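Local atomic coordinates of Gp15 protein (Listeria phage PSA, PDB entry 6R5W), a protein that serves as the homotrimeric receptor binding protein of the phage, probably recognising the Listeria cell surface through its C-terminal part. Residues A[52-55]-A[56-60]. Residues are numbered along the deposited sequence; the frame is centred on the assembly and turned at random. Where two conformers were deposited one is given.
Sequences AFFE and LSSSV
Two consecutive serines, Ser57 and Ser58, each turn their hydroxyl back onto the carbonyl oxygen four residues earlier. Ser57 OG donates to Phe53 O at 2.8 Å, from above the carbonyl plane, while Ser57 N donates to the same oxygen from the opposite face, giving it two donors. The hydroxyl also lies over the centre of the Phe53 ring, 3.6 Å above its plane; chi1 of 170° places the ring beside the residue's own carbonyl carbon, where one face meets the hydroxyl of Ser57. Ser58 makes a related contact with a different rotation. Its OG, set between the backbone N and the carbonyl carbon (chi1 66°, against -64° in Ser57), gives a 2.9 Å bond to Phe54 O and sits over one face of the Phe54 ring, displaced toward the rim.

Here helix 36-57 of the trimeric coiled coil ends, and the chain passes into strand 61-65 of the C-terminal beta domain. Ser58 is the first residue to leave helical geometry, and its N makes weak bonds to Phe54 O and Glu55 O. The Phe54 ring is buried and meets Phe54 of the third subunit with planes nearly perpendicular.

In one of two conformers of Ser59, its OG lies 2.6 Å from Glu55 O and donates to it. A water donates to Glu55 OE2 at 3.0 Å, whereas Glu55 OE1 forms a salt bridge with Lys83 of the second subunit.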
ATOM      1  N   ALA A  52      -9.872   8.846   2.077  1.00 42.44           N
ATOM      2  CA  ALA A  52      -8.968   9.925   2.468  1.00 43.97           C
ATOM      3  C   ALA A  52      -7.896   9.442   3.445  1.00 45.94           C
ATOM      4  O   ALA A  52      -6.742   9.913   3.403  1.00 45.12           O
ATOM      5  CB  ALA A  52      -9.707  11.105   3.108  1.00 42.57           C
ATOM      6  N   PHE A  53      -8.277   8.585   4.403  1.00 40.28           N
ATOM      7  CA  PHE A  53      -7.295   8.065   5.346  1.00 39.87           C
ATOM      8  C   PHE A  53      -6.209   7.244   4.628  1.00 36.46           C
ATOM      9  O   PHE A  53      -5.008   7.355   4.957  1.00 37.49           O
ATOM     10  CB  PHE A  53      -8.003   7.234   6.388  1.00 39.27           C
ATOM     11  CG  PHE A  53      -7.087   6.455   7.273  1.00 35.73           C
ATOM     12  CD1 PHE A  53      -6.485   7.059   8.362  1.00 41.73           C
ATOM     13  CD2 PHE A  53      -6.844   5.120   7.022  1.00 40.55           C
ATOM     14  CE1 PHE A  53      -5.643   6.356   9.171  1.00 40.87           C
ATOM     15  CE2 PHE A  53      -6.029   4.409   7.856  1.00 39.96           C
ATOM     16  CZ  PHE A  53      -5.425   5.021   8.925  1.00 40.78           C
ATOM     17  N   PHE A  54      -6.609   6.439   3.653  1.00 33.79           N
ATOM     18  CA  PHE A  54      -5.669   5.651   2.872  1.00 39.47           C
ATOM     19  C   PHE A  54      -4.711   6.530   2.078  1.00 46.38           C
ATOM     20  O   PHE A  54      -3.497   6.289   2.056  1.00 38.53           O
ATOM     21  CB  PHE A  54      -6.400   4.746   1.901  1.00 39.16           C
ATOM     22  CG  PHE A  54      -5.532   4.222   0.811  0.80 45.10           C
ATOM     23  CD1 PHE A  54      -4.647   3.190   1.054  0.70 43.80           C
ATOM     24  CD2 PHE A  54      -5.540   4.812  -0.443  0.66 44.95           C
ATOM     25  CE1 PHE A  54      -3.798   2.735   0.047  1.00 45.46           C
ATOM     26  CE2 PHE A  54      -4.698   4.355  -1.449  0.54 45.70           C
ATOM     27  CZ  PHE A  54      -3.832   3.320  -1.202  0.78 46.06           C
ATOM     28  N   GLU A  55      -5.243   7.539   1.383  1.00 44.78           N
ATOM     29  CA  GLU A  55      -4.380   8.417   0.597  1.00 44.75           C
ATOM     30  C   GLU A  55      -3.383   9.124   1.478  1.00 46.42           C
ATOM     31  O   GLU A  55      -2.201   9.232   1.125  1.00 50.51           O
ATOM     32  CB  GLU A  55      -5.203   9.437  -0.186  1.00 54.60           C
ATOM     33  CG  GLU A  55      -5.517   8.954  -1.584  1.00 77.57           C
ATOM     34  CD  GLU A  55      -4.480   9.464  -2.587  1.00 92.49           C
ATOM     35  OE1 GLU A  55      -4.644   9.223  -3.805  1.00 96.60           O
ATOM     36  OE2 GLU A  55      -3.490  10.121  -2.149  1.00 88.05           O
ATOM     37  N   LEU A  56      -3.822   9.571   2.644  1.00 41.67           N
ATOM     38  CA  LEU A  56      -2.932  10.210   3.588  1.00 43.38           C
ATOM     39  C   LEU A  56      -1.845   9.242   4.034  1.00 47.67           C
ATOM     40  O   LEU A  56      -0.668   9.601   4.128  1.00 46.40           O
ATOM     41  CB  LEU A  56      -3.715  10.673   4.792  1.00 46.01           C
ATOM     42  CG  LEU A  56      -3.066  11.560   5.836  1.00 53.85           C
ATOM     43  CD1 LEU A  56      -2.678  12.886   5.155  1.00 59.63           C
ATOM     44  CD2 LEU A  56      -4.050  11.787   6.952  1.00 47.68           C
ATOM     45  N   SER A  57      -2.239   8.027   4.388  1.00 38.60           N
ATOM     46  CA  SER A  57      -1.299   7.078   4.973  1.00 37.58           C
ATOM     47  C   SER A  57      -0.214   6.687   3.982  1.00 37.65           C
ATOM     48  O   SER A  57       0.883   6.355   4.389  1.00 44.89           O
ATOM     49  CB  SER A  57      -2.060   5.833   5.461  1.00 40.64           C
ATOM     50  OG  SER A  57      -2.941   6.219   6.508  1.00 46.13           O
ATOM     51  N   SER A  58      -0.502   6.706   2.693  1.00 35.13           N
ATOM     52  CA  SER A  58       0.346   6.102   1.668  1.00 42.77           C
ATOM     53  C   SER A  58       1.050   7.151   0.815  1.00 39.49           C
ATOM     54  O   SER A  58       1.620   6.819  -0.226  1.00 38.75           O
ATOM     55  CB  SER A  58      -0.492   5.156   0.804  1.00 40.69           C
ATOM     56  OG  SER A  58      -1.443   5.875   0.079  1.00 46.11           O
ATOM     57  N   SER A  59       1.014   8.389   1.235  1.00 35.34           N
ATOM     58  CA  SER A  59       1.678   9.439   0.494  0.51 40.26           C
ATOM     59  C   SER A  59       3.180   9.496   0.803  1.00 36.47           C
ATOM     60  O   SER A  59       3.656   9.112   1.886  1.00 35.56           O
ATOM     61  CB  SER A  59       0.997  10.772   0.790  0.51 43.18           C
ATOM     62  OG  SER A  59      -0.336  10.768   0.245  0.51 42.83           O
ATOM     63  N   VAL A  60       3.930   9.921  -0.206  1.00 34.02           N
ATOM     64  CA  VAL A  60       5.387   9.954  -0.104  1.00 30.28           C
ATOM     65  C   VAL A  60       5.839  11.205   0.622  1.00 35.32           C
ATOM     66  O   VAL A  60       5.501  12.323   0.242  1.00 29.66           O
ATOM     67  CB  VAL A  60       6.031   9.833  -1.484  1.00 28.72           C
ATOM     68  CG1 VAL A  60       7.518   9.978  -1.415  1.00 31.80           C
ATOM     69  CG2 VAL A  60       5.643   8.558  -2.198  1.00 34.79           C
TER
HETATM   70  O   HOH W   1      -1.783  12.338  -0.946  1.00 20.58           O